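Local structure of putative decarboxylase involved in desferrioxamine biosynthesis (Erwinia amylovora, 5O5C) at residues Arg458-Arg463 against Val502-Glu507; Glu452-Ile457 against Gln478-Thr483; Gln416-His421 against Gln435-Val440. The protein probably decarboxylates lysine in the desferrioxamine pathway of the fire blight pathogen, using pyridoxal 5'-phosphate as its cofactor. One frame throughout, in Å; residues are numbered along the deposited sequence.

Contact 1 (Arg458-Arg463 against Val502-Glu507)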
# COMPACT_ATOMS: atom_id res chain seq x y z
N ARG B 458 -22.33 -11.19 20.01
CA ARG B 458 -21.03 -10.60 19.60
C ARG B 458 -20.82 -9.18 20.15
O ARG B 458 -19.70 -8.81 20.60
CB ARG B 458 -20.93 -10.63 18.09
CG ARG B 458 -19.95 -9.68 17.43
CD ARG B 458 -20.02 -9.96 15.94
NE ARG B 458 -19.33 -9.01 15.07
CZ ARG B 458 -18.02 -8.84 15.04
NH1 ARG B 458 -17.27 -9.48 15.90
NH2 ARG B 458 -17.46 -8.01 14.17
N LYS B 459 -21.89 -8.39 20.10
CA LYS B 459 -21.82 -7.01 20.61
C LYS B 459 -21.55 -7.06 22.11
O LYS B 459 -20.67 -6.39 22.61
CB LYS B 459 -23.08 -6.21 20.20
CG LYS B 459 -22.99 -5.70 18.76
CD LYS B 459 -23.86 -4.46 18.50
CE LYS B 459 -25.34 -4.80 18.44
NZ LYS B 459 -26.08 -3.92 17.48
N ALA B 460 -22.23 -7.95 22.85
CA ALA B 460 -21.94 -8.03 24.27
C ALA B 460 -20.48 -8.47 24.48
O ALA B 460 -19.75 -7.84 25.23
CB ALA B 460 -22.89 -8.99 24.95
N VAL B 461 -20.03 -9.52 23.79
CA VAL B 461 -18.67 -10.03 24.03
C VAL B 461 -17.67 -8.88 23.82
O VAL B 461 -16.77 -8.67 24.64
CB VAL B 461 -18.32 -11.24 23.13
CG1 VAL B 461 -16.83 -11.56 23.19
CG2 VAL B 461 -19.10 -12.46 23.55
N PHE B 462 -17.90 -8.10 22.75
CA PHE B 462 -17.08 -6.95 22.44
C PHE B 462 -17.09 -5.88 23.52
O PHE B 462 -16.05 -5.51 23.98
CB PHE B 462 -17.47 -6.33 21.09
CG PHE B 462 -16.36 -5.57 20.42
CD1 PHE B 462 -15.06 -6.07 20.35
CD2 PHE B 462 -16.64 -4.36 19.76
CE1 PHE B 462 -14.05 -5.39 19.67
CE2 PHE B 462 -15.62 -3.65 19.11
CZ PHE B 462 -14.32 -4.18 19.07
N ARG B 463 -18.27 -5.50 23.99
CA ARG B 463 -18.45 -4.49 25.04
C ARG B 463 -17.77 -4.93 26.36
O ARG B 463 -17.07 -4.15 26.99
CB ARG B 463 -19.95 -4.23 25.23
CG ARG B 463 -20.35 -3.16 26.23
CD ARG B 463 -19.82 -1.82 25.77
NE ARG B 463 -20.33 -0.71 26.56
CZ ARG B 463 -19.76 0.50 26.61
NH1 ARG B 463 -18.66 0.80 25.93
NH2 ARG B 463 -20.33 1.43 27.34
N VAL B 502 -22.01 -18.36 25.39
CA VAL B 502 -23.24 -18.95 25.97
C VAL B 502 -23.78 -18.17 27.18
O VAL B 502 -24.99 -18.09 27.35
CB VAL B 502 -23.14 -20.48 26.26
CG1 VAL B 502 -22.72 -21.28 25.04
CG2 VAL B 502 -22.19 -20.77 27.39
N HIS B 503 -22.93 -17.55 28.00
CA HIS B 503 -23.41 -16.63 29.03
C HIS B 503 -24.27 -15.52 28.40
O HIS B 503 -25.45 -15.40 28.69
CB HIS B 503 -22.26 -16.04 29.88
CG HIS B 503 -22.73 -15.06 30.92
ND1 HIS B 503 -22.24 -13.78 31.00
CD2 HIS B 503 -23.67 -15.16 31.87
CE1 HIS B 503 -22.85 -13.14 31.98
NE2 HIS B 503 -23.74 -13.95 32.51
N TYR B 504 -23.71 -14.77 27.45
CA TYR B 504 -24.47 -13.66 26.83
C TYR B 504 -25.71 -14.14 26.03
O TYR B 504 -26.70 -13.43 25.96
CB TYR B 504 -23.56 -12.77 25.99
CG TYR B 504 -22.57 -12.02 26.83
CD1 TYR B 504 -22.98 -11.18 27.86
CD2 TYR B 504 -21.21 -12.15 26.61
CE1 TYR B 504 -22.09 -10.48 28.63
CE2 TYR B 504 -20.30 -11.45 27.39
CZ TYR B 504 -20.73 -10.63 28.39
OH TYR B 504 -19.80 -9.96 29.15
N GLY B 505 -25.63 -15.34 25.46
CA GLY B 505 -26.74 -15.94 24.76
C GLY B 505 -27.84 -16.26 25.74
O GLY B 505 -28.99 -15.80 25.57
N ARG B 506 -27.51 -17.00 26.80
CA ARG B 506 -28.51 -17.26 27.82
C ARG B 506 -29.04 -15.95 28.44
O ARG B 506 -30.20 -15.87 28.76
CB ARG B 506 -27.98 -18.20 28.89
CG ARG B 506 -27.54 -19.53 28.34
CD ARG B 506 -26.68 -20.29 29.31
NE ARG B 506 -26.44 -21.64 28.80
CZ ARG B 506 -25.58 -22.50 29.33
NH1 ARG B 506 -24.92 -22.23 30.45
NH2 ARG B 506 -25.43 -23.69 28.78
N GLU B 507 -28.20 -14.95 28.63
CA GLU B 507 -28.64 -13.62 29.03
C GLU B 507 -29.67 -12.97 28.07
O GLU B 507 -30.60 -12.31 28.51
CB GLU B 507 -27.45 -12.70 29.16
CG GLU B 507 -27.82 -11.23 29.22
CD GLU B 507 -26.77 -10.34 29.84
OE1 GLU B 507 -25.85 -10.85 30.51
OE2 GLU B 507 -26.87 -9.13 29.63

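Contact 2 (Glu452-Ile457 against Gln478-Thr483)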
# COMPACT_ATOMS: atom_id res chain seq x y z
N GLU B 452 -31.01 -11.93 15.84
CA GLU B 452 -30.88 -10.94 16.87
C GLU B 452 -30.04 -11.47 18.01
O GLU B 452 -29.12 -10.82 18.49
CB GLU B 452 -32.25 -10.51 17.38
CG GLU B 452 -32.98 -9.60 16.39
CD GLU B 452 -34.48 -9.53 16.64
OE1 GLU B 452 -34.87 -9.15 17.78
OE2 GLU B 452 -35.27 -9.84 15.71
N ILE B 453 -30.31 -12.71 18.43
CA ILE B 453 -29.69 -13.20 19.61
C ILE B 453 -28.17 -13.34 19.33
O ILE B 453 -27.40 -12.96 20.15
CB ILE B 453 -30.40 -14.49 20.16
CG1 ILE B 453 -30.28 -14.54 21.68
CG2 ILE B 453 -29.89 -15.76 19.52
CD1 ILE B 453 -30.64 -15.87 22.33
N ASN B 454 -27.74 -13.79 18.15
CA ASN B 454 -26.29 -13.98 17.90
C ASN B 454 -25.54 -12.68 17.63
O ASN B 454 -24.40 -12.51 18.10
CB ASN B 454 -26.07 -14.97 16.76
CG ASN B 454 -26.32 -16.40 17.19
OD1 ASN B 454 -25.43 -17.04 17.70
ND2 ASN B 454 -27.52 -16.90 16.99
N THR B 455 -26.17 -11.76 16.90
CA THR B 455 -25.62 -10.41 16.74
C THR B 455 -25.52 -9.68 18.06
O THR B 455 -24.58 -8.94 18.22
CB THR B 455 -26.37 -9.52 15.71
OG1 THR B 455 -25.70 -8.26 15.63
CG2 THR B 455 -27.83 -9.24 16.08
N ASN B 456 -26.46 -9.89 19.00
CA ASN B 456 -26.28 -9.32 20.33
C ASN B 456 -25.22 -10.01 21.16
O ASN B 456 -24.60 -9.36 21.93
CB ASN B 456 -27.58 -9.19 21.09
CG ASN B 456 -28.50 -8.16 20.44
OD1 ASN B 456 -28.11 -7.02 20.23
ND2 ASN B 456 -29.68 -8.59 20.05
N ILE B 457 -25.01 -11.32 20.99
CA ILE B 457 -23.92 -11.96 21.69
C ILE B 457 -22.59 -11.34 21.29
O ILE B 457 -21.77 -11.02 22.13
CB ILE B 457 -23.84 -13.47 21.42
CG1 ILE B 457 -24.96 -14.22 22.18
CG2 ILE B 457 -22.50 -13.99 21.83
CD1 ILE B 457 -25.13 -15.63 21.72
N GLN B 478 -27.42 -14.83 10.64
CA GLN B 478 -26.27 -14.35 11.37
C GLN B 478 -25.61 -15.54 12.04
O GLN B 478 -26.25 -16.25 12.81
CB GLN B 478 -26.63 -13.25 12.38
CG GLN B 478 -26.50 -11.85 11.83
CD GLN B 478 -25.08 -11.59 11.39
OE1 GLN B 478 -24.83 -11.49 10.20
NE2 GLN B 478 -24.14 -11.58 12.33
N TYR B 479 -24.34 -15.78 11.68
CA TYR B 479 -23.50 -16.70 12.42
C TYR B 479 -22.41 -15.95 13.18
O TYR B 479 -22.16 -14.75 12.93
CB TYR B 479 -22.96 -17.80 11.49
CG TYR B 479 -24.05 -18.81 11.08
CD1 TYR B 479 -24.92 -18.57 10.02
CD2 TYR B 479 -24.20 -19.98 11.78
CE1 TYR B 479 -25.90 -19.48 9.67
CE2 TYR B 479 -25.17 -20.90 11.43
CZ TYR B 479 -26.01 -20.65 10.40
OH TYR B 479 -26.94 -21.57 10.13
N LEU B 480 -21.79 -16.63 14.14
CA LEU B 480 -20.62 -16.13 14.88
C LEU B 480 -19.41 -16.81 14.29
O LEU B 480 -19.52 -17.84 13.63
CB LEU B 480 -20.69 -16.48 16.36
CG LEU B 480 -21.82 -15.84 17.18
CD1 LEU B 480 -21.73 -16.36 18.61
CD2 LEU B 480 -21.73 -14.33 17.13
N LYS B 481 -18.24 -16.23 14.50
CA LYS B 481 -17.07 -16.76 13.87
C LYS B 481 -15.93 -16.70 14.84
O LYS B 481 -15.74 -15.70 15.53
CB LYS B 481 -16.71 -16.00 12.62
CG LYS B 481 -15.33 -16.37 12.07
CD LYS B 481 -14.59 -15.23 11.41
CE LYS B 481 -14.87 -15.14 9.96
NZ LYS B 481 -14.14 -14.00 9.39
N PHE B 482 -15.14 -17.77 14.84
CA PHE B 482 -13.85 -17.80 15.54
C PHE B 482 -12.76 -17.94 14.48
O PHE B 482 -12.80 -18.88 13.72
CB PHE B 482 -13.75 -19.08 16.37
CG PHE B 482 -14.10 -18.98 17.82
CD1 PHE B 482 -14.73 -17.88 18.38
CD2 PHE B 482 -13.88 -20.09 18.61
CE1 PHE B 482 -15.05 -17.86 19.72
CE2 PHE B 482 -14.23 -20.09 19.95
CZ PHE B 482 -14.81 -18.97 20.50
N THR B 483 -11.78 -17.06 14.43
CA THR B 483 -10.56 -17.36 13.65
C THR B 483 -9.32 -17.40 14.56
O THR B 483 -9.05 -16.52 15.31
CB THR B 483 -10.35 -16.51 12.37
OG1 THR B 483 -8.96 -16.37 12.06
CG2 THR B 483 -10.87 -15.26 12.53

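Contact 3 (Gln416-His421 against Gln435-Val440)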
# COMPACT_ATOMS: atom_id res chain seq x y z
N GLN B 416 -14.16 -29.51 18.13
CA GLN B 416 -14.60 -30.50 19.08
C GLN B 416 -15.38 -29.87 20.21
O GLN B 416 -16.50 -30.30 20.46
CB GLN B 416 -13.44 -31.37 19.60
CG GLN B 416 -12.91 -32.31 18.54
CD GLN B 416 -11.78 -33.20 19.05
OE1 GLN B 416 -10.92 -32.77 19.83
NE2 GLN B 416 -11.77 -34.45 18.60
N LEU B 417 -14.86 -28.83 20.84
CA LEU B 417 -15.54 -28.20 22.00
C LEU B 417 -16.85 -27.51 21.68
O LEU B 417 -17.74 -27.45 22.54
CB LEU B 417 -14.67 -27.13 22.63
CG LEU B 417 -13.33 -27.48 23.22
CD1 LEU B 417 -12.57 -26.18 23.47
CD2 LEU B 417 -13.53 -28.29 24.49
N LEU B 418 -16.93 -26.91 20.49
CA LEU B 418 -18.13 -26.26 20.00
C LEU B 418 -19.24 -27.28 19.71
O LEU B 418 -20.40 -27.06 20.11
CB LEU B 418 -17.85 -25.42 18.73
CG LEU B 418 -16.96 -24.17 18.93
CD1 LEU B 418 -16.63 -23.56 17.60
CD2 LEU B 418 -17.57 -23.11 19.80
N ASN B 419 -18.87 -28.37 19.03
CA ASN B 419 -19.81 -29.41 18.62
C ASN B 419 -20.36 -30.12 19.85
O ASN B 419 -21.55 -30.25 20.01
CB ASN B 419 -19.14 -30.40 17.66
CG ASN B 419 -20.13 -31.27 16.92
OD1 ASN B 419 -21.19 -30.80 16.46
ND2 ASN B 419 -19.80 -32.55 16.78
N ALA B 420 -19.46 -30.56 20.73
CA ALA B 420 -19.81 -31.04 22.06
C ALA B 420 -20.95 -30.24 22.75
O ALA B 420 -21.81 -30.83 23.41
CB ALA B 420 -18.55 -31.07 22.92
N HIS B 421 -20.97 -28.92 22.59
CA HIS B 421 -22.00 -28.10 23.25
C HIS B 421 -23.40 -28.19 22.60
O HIS B 421 -23.52 -27.85 21.44
CB HIS B 421 -21.52 -26.65 23.36
CG HIS B 421 -22.14 -25.91 24.49
ND1 HIS B 421 -23.49 -25.70 24.58
CD2 HIS B 421 -21.60 -25.31 25.58
CE1 HIS B 421 -23.77 -25.02 25.68
NE2 HIS B 421 -22.64 -24.77 26.30
N GLN B 435 -13.76 -21.24 12.42
CA GLN B 435 -14.95 -22.03 12.76
C GLN B 435 -16.19 -21.12 12.74
O GLN B 435 -16.23 -20.15 13.46
CB GLN B 435 -14.73 -22.67 14.14
CG GLN B 435 -15.79 -23.65 14.59
CD GLN B 435 -15.98 -24.87 13.70
OE1 GLN B 435 -15.07 -25.61 13.53
NE2 GLN B 435 -17.19 -25.08 13.17
N ILE B 436 -17.18 -21.44 11.90
CA ILE B 436 -18.42 -20.73 11.82
C ILE B 436 -19.49 -21.50 12.62
O ILE B 436 -19.76 -22.68 12.36
CB ILE B 436 -18.88 -20.50 10.35
CG1 ILE B 436 -17.86 -19.67 9.57
CG2 ILE B 436 -20.22 -19.79 10.30
CD1 ILE B 436 -17.47 -18.36 10.23
N PHE B 437 -20.11 -20.82 13.58
CA PHE B 437 -21.06 -21.43 14.44
C PHE B 437 -22.08 -20.41 14.92
O PHE B 437 -21.89 -19.21 14.71
CB PHE B 437 -20.33 -22.05 15.64
CG PHE B 437 -19.61 -21.06 16.52
CD1 PHE B 437 -18.33 -20.61 16.20
CD2 PHE B 437 -20.20 -20.62 17.71
CE1 PHE B 437 -17.67 -19.71 17.03
CE2 PHE B 437 -19.55 -19.72 18.54
CZ PHE B 437 -18.29 -19.25 18.20
N ARG B 438 -23.16 -20.89 15.54
CA ARG B 438 -24.09 -20.00 16.22
C ARG B 438 -24.74 -20.60 17.45
O ARG B 438 -24.82 -21.81 17.62
CB ARG B 438 -25.16 -19.44 15.30
CG ARG B 438 -26.12 -20.44 14.72
CD ARG B 438 -27.25 -19.79 13.94
NE ARG B 438 -28.21 -20.81 13.56
CZ ARG B 438 -29.24 -20.67 12.74
NH1 ARG B 438 -29.52 -19.52 12.15
NH2 ARG B 438 -30.01 -21.73 12.51
N TYR B 439 -25.23 -19.70 18.28
CA TYR B 439 -25.96 -20.06 19.43
C TYR B 439 -27.43 -20.27 19.05
O TYR B 439 -28.11 -19.36 18.63
CB TYR B 439 -25.78 -18.99 20.50
CG TYR B 439 -26.47 -19.32 21.79
CD1 TYR B 439 -25.96 -20.30 22.64
CD2 TYR B 439 -27.63 -18.65 22.16
CE1 TYR B 439 -26.61 -20.62 23.82
CE2 TYR B 439 -28.28 -18.96 23.33
CZ TYR B 439 -27.75 -19.94 24.16
OH TYR B 439 -28.39 -20.23 25.34
N VAL B 440 -27.91 -21.47 19.29
CA VAL B 440 -29.31 -21.84 19.03
C VAL B 440 -29.86 -22.25 20.39
O VAL B 440 -29.51 -23.28 20.89
CB VAL B 440 -29.37 -22.94 17.93
CG1 VAL B 440 -30.80 -23.31 17.56
CG2 VAL B 440 -28.69 -22.44 16.68

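Contact 1 (Arg458-Arg463 against Val502-Glu507)
Ala460 and Tyr504 form a methyl-on-ring contact between two helices, 448-464 and 491-510, in the C-terminal part of this fold type I enzyme. The backbones are closest at this same pair, with 6.7 Å between Ala460 CA and Tyr504 CA, consistent with the small side chain of Ala460. The methyl lies over one face of the phenol ring. Ala460 CB is 3.8 Å from the centroid of the Tyr504 ring and 19° off the ring normal, which meets the geometry of a CH-pi interaction. It is displaced toward the CG-CD1 bond, 3.6 Å from Ala460 CB to each of Tyr504 CG and CD1. On the opposite face sits the imidazole of His503, whose ND1 is 4.0 Å above the plane of the Tyr504 ring, off toward the rim. Tyr504 CB points toward helix 448-464, and the first torsion (chi1 -67°), with CG beside the backbone N, turns the ring so that its face meets the methyl. Val461 adds a second, slanting touch, with Val461 CG2 3.7 Å from Tyr504 CD2. The backbone takes part too, since Val461 CA comes within 4.0 Å of Tyr504 CE2. Other side chains of segment 458-463 have partners of their own: Arg463 makes a salt bridge with Glu66, Phe462 stacks on Phe59, and Arg458 has a long, weak ion pair with Asp136 of the second subunit. The contact buries 132 Å² of carbon and pi surface, so its attraction should come from dispersion and the hydrophobic effect, with a modest CH-pi share, and not from charge.

Contact 2 (Glu452-Ile457 against Gln478-Thr483)
The flat group in this contact is the carboxamide of Asn454, met by Leu480 beside its oxygen. Asn454 OD1 lies 3.8 Å from Leu480 CG and 3.9 Å from Leu480 CD1, both van der Waals approaches. The polar ends are satisfied outside the pair: OD1 accepts the backbone N-H of Tyr439 and ND2 donates to the carbonyl of Thr450, two bonds that should fix the rotation of the amide. The two methyls of Leu480 part to meet Asn454 and Ile457. One branch, Leu480 CD2, rests 3.4 Å from the backbone oxygen Asn454 O, while the other, CD1, reaches Ile457 CG2 at 4.1 Å, the two side chains meeting at about a right angle. With CG1 of Ile457 anti to the carbonyl carbon (chi1 -74°), CG2 is the branch that meets Leu480. Nearer the start of the strand, Gln478 O faces Asn454 CB. The axes of the short helix and strand segments come within 7.5 Å at closest approach, their N-to-C directions 31° apart, which places helix 448-464 along strand 477-483 of the four-stranded antiparallel sheet. Strands 434-439 and 470-474 flank that strand, and helix 491-510 packs against Ile453 on the helix and Phe482 on the strand.

Contact 3 (Gln416-His421 against Gln435-Val440)
Leu418 is the side chain through which the last turns of helix 397-420 meet strand 434-439, and its branches divide the work. From CB, which points toward the strand, the chain continues with CG on the side of the backbone N (chi1 -68°). Of the two methyls at its tip, Leu418 CD2 sits squarely over the Phe437 ring, 4.1 Å from the ring centroid and 7° off its normal, which is the geometry of a CH-pi contact. The second methyl is less securely placed, because the modelled distance from Leu418 CD1 to Gln435 CG is too short to be trusted. As built, Leu418 CD1 overhangs the same ring, 3.7 Å from Phe437 CD1, and also borders the aliphatic part of Gln435. Leucine and phenylalanine side chains cross at about a right angle, with CD2 of Leu418 over the centre of the face and CD1 toward its rim. Phe437 presents that face from the crowded position between its backbone N and carbonyl carbon (chi1 64°). The Gln435 chain is bent at its second torsion, and its NE2 donates to the carbonyl of His428. Around this pair, Phe437 packs edge-to-face with Phe482 and touches Ile501 of helix 491-510, while Leu418 also rests on Ile498 and Val426. All three touching residues are buried, and the surface they share across the segments is aliphatic and aromatic, with the amide of Gln435 served by another partner; cohesion here therefore follows from hydrophobic burial and weak methyl-to-ring attraction.

All three contacts belong to the C-terminal four-stranded antiparallel sheet and its helices, away from the pyridoxal 5'-phosphate pocket. Contacts 1 and 2, with centres about 9 Å apart, share helix 448-464: Ile457 CD1 lies 3.5 Å from Gly505 CA, so the helix faces both the strand and helix 491-510. Contacts 2 and 3, about 11 Å between centres, meet through adjacent strands, where Leu480 N and Phe437 O are 2.6 Å apart, probably hydrogen-bonded. Contacts 1 and 3 are farther apart, about 15 Å between centres, yet Gly505 C comes within 3.6 Å of Tyr439 CE2. Helix 491-510 thus borders both other contacts.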